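Local structure of methyltransferase 1 (Methanosarcina barkeri, 2I2X) at the interface of chains A and B. The protein catalyses methyl transfer from methanol to the cob(I)amide carried by its corrinoid-protein partner, a zinc-dependent step of methanogenesis from methanol. Coordinates in Å, arbitrary orientation; residue numbers count along the deposited sequence, not the author numbering. Chains: chain A, Methyltransferase 1; chain B, Methyltransferase 1.

Contact 1: the interface of chains A and B. Residues chain A 358-359, 362-363, 411; chain B 3-5, 9, 12-13.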
# COMPACT_ATOMS: atom_id res chain seq x y z
N LEU A 358 12.36 -11.69 -16.94
CA LEU A 358 13.07 -12.86 -16.39
C LEU A 358 12.76 -13.13 -14.89
O LEU A 358 12.70 -14.30 -14.44
CB LEU A 358 14.60 -12.76 -16.62
CG LEU A 358 15.43 -13.97 -16.17
CD1 LEU A 358 14.93 -15.27 -16.83
CD2 LEU A 358 16.93 -13.76 -16.45
N SER A 359 12.57 -12.04 -14.15
CA SER A 359 12.11 -12.07 -12.75
C SER A 359 11.01 -13.11 -12.49
O SER A 359 11.05 -13.87 -11.51
CB SER A 359 11.56 -10.68 -12.40
OG SER A 359 10.82 -10.70 -11.18
N TYR A 362 9.74 -17.84 -14.53
CA TYR A 362 9.71 -19.23 -14.01
C TYR A 362 8.83 -19.40 -12.77
O TYR A 362 8.70 -20.52 -12.22
CB TYR A 362 11.14 -19.79 -13.79
CG TYR A 362 11.93 -19.88 -15.10
CD1 TYR A 362 11.61 -20.84 -16.08
CD2 TYR A 362 12.97 -18.98 -15.37
CE1 TYR A 362 12.32 -20.90 -17.29
CE2 TYR A 362 13.68 -19.03 -16.56
CZ TYR A 362 13.37 -20.00 -17.51
OH TYR A 362 14.08 -20.03 -18.70
N ARG A 363 8.22 -18.31 -12.34
CA ARG A 363 7.39 -18.34 -11.18
C ARG A 363 6.17 -19.25 -11.32
O ARG A 363 5.78 -19.87 -10.33
CB ARG A 363 6.95 -16.93 -10.79
CG ARG A 363 6.73 -16.70 -9.27
CD ARG A 363 6.49 -15.20 -9.01
NE ARG A 363 7.76 -14.52 -9.12
CZ ARG A 363 8.68 -14.47 -8.15
NH1 ARG A 363 8.48 -15.08 -6.97
NH2 ARG A 363 9.81 -13.87 -8.38
N LYS A 411 13.30 -25.14 -18.00
CA LYS A 411 13.52 -24.86 -16.58
C LYS A 411 12.24 -24.57 -15.76
O LYS A 411 12.30 -24.48 -14.51
CB LYS A 411 14.52 -23.73 -16.42
CG LYS A 411 15.94 -24.14 -16.75
CD LYS A 411 16.95 -23.16 -16.17
CE LYS A 411 17.02 -21.85 -16.93
NZ LYS A 411 16.92 -21.96 -18.43
N ASP B 3 18.32 -14.87 -19.90
CA ASP B 3 17.82 -16.09 -19.28
C ASP B 3 18.68 -16.40 -18.05
O ASP B 3 19.78 -15.93 -17.94
CB ASP B 3 17.81 -17.26 -20.27
CG ASP B 3 16.95 -18.44 -19.78
OD1 ASP B 3 17.23 -19.59 -20.19
OD2 ASP B 3 16.01 -18.23 -18.98
N PHE B 4 18.14 -17.18 -17.14
CA PHE B 4 18.85 -17.67 -15.97
C PHE B 4 19.67 -18.94 -16.27
O PHE B 4 19.31 -19.71 -17.15
CB PHE B 4 17.82 -18.04 -14.91
CG PHE B 4 17.29 -16.88 -14.14
CD1 PHE B 4 15.99 -16.86 -13.71
CD2 PHE B 4 18.11 -15.80 -13.81
CE1 PHE B 4 15.50 -15.80 -12.98
CE2 PHE B 4 17.60 -14.75 -13.08
CZ PHE B 4 16.30 -14.77 -12.66
N THR B 5 20.76 -19.15 -15.52
CA THR B 5 21.31 -20.50 -15.35
C THR B 5 20.41 -21.23 -14.34
O THR B 5 19.62 -20.61 -13.65
CB THR B 5 22.75 -20.49 -14.77
OG1 THR B 5 22.71 -20.01 -13.42
CG2 THR B 5 23.68 -19.63 -15.58
N LEU B 9 18.27 -19.46 -11.22
CA LEU B 9 16.84 -19.59 -11.01
C LEU B 9 16.56 -20.09 -9.58
O LEU B 9 15.69 -19.57 -8.86
CB LEU B 9 16.23 -20.56 -12.02
CG LEU B 9 14.74 -20.48 -12.35
CD1 LEU B 9 14.20 -21.81 -12.76
CD2 LEU B 9 13.87 -19.89 -11.28
N VAL B 12 16.55 -17.30 -7.05
CA VAL B 12 15.64 -16.16 -7.19
C VAL B 12 14.20 -16.44 -6.75
O VAL B 12 13.54 -15.57 -6.20
CB VAL B 12 15.71 -15.59 -8.63
CG1 VAL B 12 14.58 -14.59 -8.88
CG2 VAL B 12 17.09 -14.95 -8.90
N LEU B 13 13.68 -17.64 -7.00
CA LEU B 13 12.36 -17.97 -6.53
C LEU B 13 12.30 -19.46 -6.15
O LEU B 13 13.25 -20.21 -6.40
CB LEU B 13 11.32 -17.59 -7.61
CG LEU B 13 11.43 -18.30 -8.96
CD1 LEU B 13 10.72 -19.70 -9.00
CD2 LEU B 13 10.93 -17.45 -10.11
O HOH W 1 11.39 -14.18 -6.05
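On one face of the B:Phe4 ring sits A:Leu358, its CG 3.6 Å above the plane and over the centre in a CH-pi contact, with A:Leu358 CD2 reaching B:Phe4 CD2 at 3.5 Å. The leucine CG stands anti to the backbone N (chi1 -176°), which carries the branch point over the ring, with both methyls also within reach of it. The A:Tyr362 ring receives B:Asp3 at its edge, in plane: the phenol OH donates to OD2 at 2.7 Å on the syn lone pair, ring and carboxylate planes being 36° apart. B:Asp3 OD1 meets NZ of A:Lys411 tip to tip at 3.0 Å, a salt bridge entering from above the carboxylate plane. An alanine in place of B:Asp3 would remove both acceptors and would probably leave the phenol and the lysine unpaired across the interface and the N-terminal stretch of chain B less firmly held. B:Leu9 crosses A:Tyr362 at about a right angle, B:Leu9 CD2 lying 3.7 Å from A:Tyr362 CB. The A:Arg363 guanidinium has B:Leu13 CD2 toward the rim of one face and, at its edge, a water that bridges to B:Val12 O. The site fastens the N-terminal segment of MtaC onto MtaB within the heterotetramer.

Contact 2: the interface of chains A and B. Residues chain A 176-179, 236-239, 417; chain B 88, 94-97, 99.
At this MtaB–MtaC interface of the heterotetramer, an aromatic side chain of the corrinoid protein, B:Phe94, just before helix 95-113, is clamped by MtaB. B:Phe94 CB lies 3.2 Å from A:Lys236 O, and CG, set anti to the carbonyl carbon (chi1 -85°), meets A:Phe417 CE1 at 3.5 Å. CD1 also faces the A:Phe417 ring, while CD2 borders the backbone at A:Leu238 N. CE1 has A:Lys236 CA and CB on its other side, CE2 approaches A:Ala239 N, and the tip CZ is shared between A:Lys236 CA and A:Phe417 CD1. The ring is thus sandwiched: A:Lys236 CA stands over the centre of one face in a CH-pi contact, and the A:Phe417 ring stacks on the opposite face of B:Phe94, centroids 4.3 Å apart and planes 23° from parallel. The next residue contributes a backbone bond, B:Leu95 N to A:Lys236 O at 2.9 Å. A:Lys236 then runs extended across the B:Tyr88 ring, and its NZ donates to B:Tyr88 O at 3.2 Å on a lone pair. Phenol and amide planes are nearly coplanar where B:Tyr88 OH donates to A:Asn237 OD1 at 2.8 Å, the bond lying in the carbonyl plane and meeting the oxygen at 156° to the C=O.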
# COMPACT_ATOMS: atom_id res chain seq x y z
N VAL A 176 -15.56 -23.16 -15.51
CA VAL A 176 -14.32 -23.05 -14.73
C VAL A 176 -14.31 -23.92 -13.47
O VAL A 176 -13.25 -24.30 -12.99
CB VAL A 176 -13.92 -21.58 -14.43
CG1 VAL A 176 -14.68 -20.99 -13.25
CG2 VAL A 176 -12.43 -21.50 -14.23
N LEU A 177 -15.48 -24.23 -12.93
CA LEU A 177 -15.55 -25.12 -11.77
C LEU A 177 -15.42 -26.60 -12.15
O LEU A 177 -15.40 -27.45 -11.28
CB LEU A 177 -16.86 -24.88 -11.00
CG LEU A 177 -16.96 -23.84 -9.87
CD1 LEU A 177 -15.71 -22.98 -9.67
CD2 LEU A 177 -18.18 -22.96 -10.03
N ARG A 178 -15.31 -26.89 -13.45
CA ARG A 178 -15.43 -28.27 -13.93
C ARG A 178 -14.35 -28.74 -14.87
O ARG A 178 -14.48 -29.82 -15.45
CB ARG A 178 -16.82 -28.50 -14.57
CG ARG A 178 -17.95 -28.19 -13.60
CD ARG A 178 -19.37 -28.24 -14.14
NE ARG A 178 -20.27 -28.24 -12.97
CZ ARG A 178 -20.59 -27.16 -12.25
NH1 ARG A 178 -20.16 -25.94 -12.60
NH2 ARG A 178 -21.37 -27.29 -11.19
N ASN A 179 -13.27 -27.98 -15.02
CA ASN A 179 -12.22 -28.34 -15.99
C ASN A 179 -12.82 -28.58 -17.38
O ASN A 179 -12.33 -29.41 -18.16
CB ASN A 179 -11.41 -29.54 -15.51
CG ASN A 179 -10.57 -29.22 -14.25
OD1 ASN A 179 -10.31 -28.05 -13.93
ND2 ASN A 179 -10.14 -30.26 -13.55
N LYS A 236 -5.43 -25.17 -4.03
CA LYS A 236 -5.91 -26.38 -4.63
C LYS A 236 -7.28 -26.16 -5.28
O LYS A 236 -8.09 -27.05 -5.33
CB LYS A 236 -5.95 -27.49 -3.58
CG LYS A 236 -6.70 -27.11 -2.30
CD LYS A 236 -6.53 -28.17 -1.21
CE LYS A 236 -7.45 -27.90 -0.04
NZ LYS A 236 -6.97 -28.59 1.19
N ASN A 237 -7.54 -24.95 -5.79
CA ASN A 237 -8.85 -24.70 -6.36
C ASN A 237 -8.95 -24.71 -7.89
O ASN A 237 -10.04 -24.89 -8.44
CB ASN A 237 -9.47 -23.45 -5.74
CG ASN A 237 -9.86 -23.66 -4.27
OD1 ASN A 237 -10.18 -24.79 -3.84
ND2 ASN A 237 -9.83 -22.58 -3.49
N LEU A 238 -7.82 -24.53 -8.58
CA LEU A 238 -7.78 -24.55 -10.04
C LEU A 238 -6.32 -24.65 -10.46
O LEU A 238 -5.49 -23.81 -10.06
CB LEU A 238 -8.41 -23.28 -10.64
CG LEU A 238 -8.42 -23.29 -12.18
CD1 LEU A 238 -9.45 -24.32 -12.77
CD2 LEU A 238 -8.69 -21.89 -12.74
N ALA A 239 -6.01 -25.66 -11.27
CA ALA A 239 -4.64 -25.87 -11.69
C ALA A 239 -4.20 -24.65 -12.46
O ALA A 239 -4.95 -24.12 -13.30
CB ALA A 239 -4.53 -27.12 -12.59
N PHE A 417 0.67 -32.70 -10.94
CA PHE A 417 -0.74 -32.36 -11.05
C PHE A 417 -0.96 -31.31 -12.13
O PHE A 417 -1.90 -31.43 -12.92
CB PHE A 417 -1.32 -31.89 -9.71
CG PHE A 417 -2.82 -31.86 -9.69
CD1 PHE A 417 -3.51 -30.71 -10.08
CD2 PHE A 417 -3.55 -32.99 -9.32
CE1 PHE A 417 -4.91 -30.69 -10.09
CE2 PHE A 417 -4.93 -32.99 -9.33
CZ PHE A 417 -5.61 -31.83 -9.72
N TYR B 88 -9.36 -34.15 -1.32
CA TYR B 88 -9.39 -32.70 -1.40
C TYR B 88 -8.71 -32.07 -0.19
O TYR B 88 -7.85 -31.20 -0.35
CB TYR B 88 -10.82 -32.21 -1.55
CG TYR B 88 -10.94 -30.71 -1.68
CD1 TYR B 88 -10.27 -30.02 -2.70
CD2 TYR B 88 -11.73 -29.97 -0.79
CE1 TYR B 88 -10.38 -28.64 -2.82
CE2 TYR B 88 -11.84 -28.58 -0.91
CZ TYR B 88 -11.17 -27.93 -1.92
OH TYR B 88 -11.27 -26.57 -2.05
N PHE B 94 -8.15 -31.39 -6.64
CA PHE B 94 -8.50 -29.95 -6.57
C PHE B 94 -10.01 -29.74 -6.53
O PHE B 94 -10.76 -30.69 -6.70
CB PHE B 94 -7.90 -29.19 -7.77
CG PHE B 94 -6.47 -28.74 -7.57
CD1 PHE B 94 -5.58 -29.46 -6.78
CD2 PHE B 94 -6.00 -27.60 -8.24
CE1 PHE B 94 -4.25 -29.03 -6.64
CE2 PHE B 94 -4.68 -27.18 -8.10
CZ PHE B 94 -3.80 -27.90 -7.30
N LEU B 95 -10.45 -28.51 -6.32
CA LEU B 95 -11.87 -28.17 -6.33
C LEU B 95 -12.61 -28.75 -7.55
O LEU B 95 -13.58 -29.50 -7.38
CB LEU B 95 -12.04 -26.67 -6.31
CG LEU B 95 -13.23 -25.98 -5.65
CD1 LEU B 95 -13.44 -24.63 -6.31
CD2 LEU B 95 -14.51 -26.78 -5.64
N PRO B 96 -12.16 -28.43 -8.79
CA PRO B 96 -13.01 -28.90 -9.89
C PRO B 96 -13.23 -30.41 -9.88
O PRO B 96 -14.21 -30.88 -10.46
CB PRO B 96 -12.27 -28.43 -11.14
CG PRO B 96 -11.54 -27.21 -10.67
CD PRO B 96 -11.02 -27.66 -9.32
N ASN B 97 -12.37 -31.15 -9.22
CA ASN B 97 -12.55 -32.60 -9.13
C ASN B 97 -13.68 -32.91 -8.14
O ASN B 97 -14.46 -33.85 -8.33
CB ASN B 97 -11.25 -33.29 -8.70
CG ASN B 97 -10.10 -32.94 -9.60
OD1 ASN B 97 -9.93 -33.52 -10.66
ND2 ASN B 97 -9.29 -31.99 -9.17
N MET B 99 -16.19 -30.80 -7.59
CA MET B 99 -17.42 -30.37 -8.25
C MET B 99 -18.02 -31.42 -9.20
O MET B 99 -19.22 -31.66 -9.18
CB MET B 99 -17.21 -29.06 -9.02
CG MET B 99 -16.93 -27.85 -8.16
SD MET B 99 -18.17 -27.63 -6.89
CE MET B 99 -19.28 -26.44 -7.64
O HOH W 2 -8.16 -30.58 -11.40

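Contact 3: the interface of chains A and B. Residues chain A 233, 240, 362-365, 413-416, 418; chain B 15, 17-18, 21.
The tight part of this contact is B:Arg15, whose side chain ends in a firmly held guanidinium; chain A hides 137 Å² of the residue. Its chain bends at chi3 (72°), and the flat tip meets A:Glu418 end-on with planes 21° apart. B:Arg15 NH1 donates to A:Glu418 OE1 at 3.0 Å and NH2 to OE2 at 2.9 Å, each on a syn lone pair, a paired salt bridge. B:Arg15 NH1 also reaches the backbone A:Glu413 O at 2.8 Å, in the carbonyl plane, whereas B:Arg15 NE meets A:Arg363 O at 2.8 Å from above that carbonyl's plane. B:Arg15 NH2 finds a second carboxylate in A:Asp364 OD2 at 3.0 Å, an oxygen that also accepts from A:His240 ND1. In the second shell, A:Ser415 N holds A:Glu418 OE1 through the anti lone pair. B:Glu21 is well held where its OE1 accepts from A:Arg416 N at 2.7 Å on the syn lone pair. Looser is its charge pairing, a long salt bridge from B:Glu21 OE1 to A:Arg416 NE at 3.7 Å, with OE1 over the rim of the guanidinium face. B:Val18 adds apolar contact, CG1 to the carboxylate end of A:Glu413. The site probably helps hold the N-terminal region of MtaC on MtaB.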
# COMPACT_ATOMS: atom_id res chain seq x y z
N LEU A 233 0.55 -20.36 -5.36
CA LEU A 233 1.20 -21.63 -5.69
C LEU A 233 0.71 -22.85 -4.91
O LEU A 233 0.83 -23.94 -5.41
CB LEU A 233 2.70 -21.52 -5.46
CG LEU A 233 3.65 -21.03 -6.56
CD1 LEU A 233 2.98 -20.25 -7.72
CD2 LEU A 233 4.73 -20.21 -5.87
N HIS A 240 -2.97 -24.23 -12.21
CA HIS A 240 -2.46 -23.05 -12.83
C HIS A 240 -2.31 -23.24 -14.33
O HIS A 240 -2.47 -22.28 -15.11
CB HIS A 240 -1.19 -22.60 -12.11
CG HIS A 240 -1.46 -22.02 -10.75
ND1 HIS A 240 -0.55 -21.23 -10.08
CD2 HIS A 240 -2.55 -22.10 -9.95
CE1 HIS A 240 -1.06 -20.85 -8.92
NE2 HIS A 240 -2.27 -21.37 -8.81
N TYR A 362 9.74 -17.84 -14.53
CA TYR A 362 9.71 -19.23 -14.01
C TYR A 362 8.83 -19.40 -12.77
O TYR A 362 8.70 -20.52 -12.22
CB TYR A 362 11.14 -19.79 -13.79
CG TYR A 362 11.93 -19.88 -15.10
CD1 TYR A 362 11.61 -20.84 -16.08
CD2 TYR A 362 12.97 -18.98 -15.37
CE1 TYR A 362 12.32 -20.90 -17.29
CE2 TYR A 362 13.68 -19.03 -16.56
CZ TYR A 362 13.37 -20.00 -17.51
OH TYR A 362 14.08 -20.03 -18.70
N ARG A 363 8.22 -18.31 -12.34
CA ARG A 363 7.39 -18.34 -11.18
C ARG A 363 6.17 -19.25 -11.32
O ARG A 363 5.78 -19.87 -10.33
CB ARG A 363 6.95 -16.93 -10.79
CG ARG A 363 6.73 -16.70 -9.27
CD ARG A 363 6.49 -15.20 -9.01
NE ARG A 363 7.76 -14.52 -9.12
CZ ARG A 363 8.68 -14.47 -8.15
NH1 ARG A 363 8.48 -15.08 -6.97
NH2 ARG A 363 9.81 -13.87 -8.38
N ASP A 364 5.58 -19.34 -12.52
CA ASP A 364 4.28 -20.00 -12.73
C ASP A 364 3.98 -20.08 -14.22
O ASP A 364 4.44 -19.23 -14.99
CB ASP A 364 3.18 -19.16 -12.09
CG ASP A 364 1.91 -19.95 -11.81
OD1 ASP A 364 0.98 -19.84 -12.64
OD2 ASP A 364 1.84 -20.69 -10.79
N PRO A 365 3.22 -21.11 -14.66
CA PRO A 365 2.89 -21.11 -16.09
C PRO A 365 2.09 -19.88 -16.53
O PRO A 365 2.20 -19.47 -17.68
CB PRO A 365 2.08 -22.41 -16.27
CG PRO A 365 1.63 -22.78 -14.93
CD PRO A 365 2.67 -22.31 -13.99
N GLU A 413 9.33 -25.43 -13.74
CA GLU A 413 9.18 -26.57 -12.86
C GLU A 413 7.69 -26.72 -12.49
O GLU A 413 7.17 -26.02 -11.60
CB GLU A 413 10.05 -26.31 -11.63
CG GLU A 413 10.33 -27.49 -10.73
CD GLU A 413 10.92 -27.07 -9.38
OE1 GLU A 413 10.73 -25.91 -8.93
OE2 GLU A 413 11.58 -27.91 -8.75
N LEU A 414 7.00 -27.63 -13.19
CA LEU A 414 5.59 -27.86 -12.94
C LEU A 414 5.44 -29.04 -12.02
O LEU A 414 6.22 -29.98 -12.11
CB LEU A 414 4.87 -28.18 -14.25
CG LEU A 414 4.88 -27.18 -15.40
CD1 LEU A 414 3.88 -27.67 -16.44
CD2 LEU A 414 4.53 -25.76 -14.89
N SER A 415 4.42 -29.02 -11.16
CA SER A 415 4.07 -30.21 -10.40
C SER A 415 3.44 -31.28 -11.33
O SER A 415 3.00 -30.96 -12.45
CB SER A 415 3.09 -29.87 -9.28
OG SER A 415 1.83 -29.53 -9.82
N ARG A 416 3.40 -32.53 -10.86
CA ARG A 416 2.79 -33.63 -11.61
C ARG A 416 1.34 -33.30 -11.92
O ARG A 416 0.88 -33.52 -13.04
CB ARG A 416 2.90 -34.96 -10.87
CG ARG A 416 4.28 -35.57 -11.04
CD ARG A 416 4.47 -36.82 -10.22
NE ARG A 416 4.32 -36.61 -8.79
CZ ARG A 416 5.29 -36.22 -7.98
NH1 ARG A 416 6.51 -35.99 -8.45
NH2 ARG A 416 5.06 -36.07 -6.68
N GLU A 418 -0.08 -30.31 -12.17
CA GLU A 418 -0.15 -29.27 -13.19
C GLU A 418 0.06 -29.84 -14.57
O GLU A 418 -0.55 -29.37 -15.52
CB GLU A 418 0.88 -28.17 -12.92
CG GLU A 418 0.38 -27.19 -11.92
CD GLU A 418 1.46 -26.33 -11.28
OE1 GLU A 418 2.65 -26.70 -11.28
OE2 GLU A 418 1.07 -25.26 -10.75
N ARG B 15 9.13 -22.48 -6.46
CA ARG B 15 7.75 -22.95 -6.58
C ARG B 15 7.54 -23.97 -5.49
O ARG B 15 7.71 -25.17 -5.68
CB ARG B 15 7.42 -23.52 -7.99
CG ARG B 15 7.62 -22.48 -9.13
CD ARG B 15 6.81 -22.80 -10.39
NE ARG B 15 5.37 -22.59 -10.26
CZ ARG B 15 4.47 -23.54 -10.39
NH1 ARG B 15 4.86 -24.79 -10.65
NH2 ARG B 15 3.16 -23.28 -10.24
N ASN B 17 5.25 -25.44 -4.20
CA ASN B 17 4.23 -26.48 -4.29
C ASN B 17 4.85 -27.76 -4.79
O ASN B 17 4.43 -28.84 -4.45
CB ASN B 17 3.06 -26.06 -5.20
CG ASN B 17 3.53 -25.53 -6.54
OD1 ASN B 17 3.04 -25.94 -7.58
ND2 ASN B 17 4.50 -24.63 -6.53
N VAL B 18 5.88 -27.62 -5.61
CA VAL B 18 6.44 -28.78 -6.27
C VAL B 18 6.99 -29.86 -5.29
O VAL B 18 6.63 -31.03 -5.42
CB VAL B 18 7.47 -28.32 -7.30
CG1 VAL B 18 8.33 -29.49 -7.82
CG2 VAL B 18 6.72 -27.66 -8.43
N GLU B 21 4.35 -31.89 -3.19
CA GLU B 21 3.43 -32.83 -3.82
C GLU B 21 3.80 -34.25 -3.41
O GLU B 21 4.93 -34.66 -3.61
CB GLU B 21 3.45 -32.67 -5.35
CG GLU B 21 2.42 -33.52 -6.12
CD GLU B 21 2.36 -33.17 -7.59
OE1 GLU B 21 3.43 -33.08 -8.24
OE2 GLU B 21 1.24 -32.99 -8.12

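Contact 1 and contact 3 are neighbours, their C-alpha centres about 13 Å apart, and they share A:Tyr362 and A:Arg363, so the loop after helix 349-361 serves both. On chain B, helices 6-12 and 16-20 lead directly from one to the other. Contact 2 lies about 15 Å from contact 3 and about 27 Å from contact 1; helix 416-430 of chain A and the stretch from A:Leu233 to A:His240 contribute to both contact 2 and contact 3. Contact 2 draws instead on helices 72-89 and 95-113 of MtaC. Two separate parts of the MtaC sequence therefore grip MtaB, which probably helps fix the corrinoid protein's orientation.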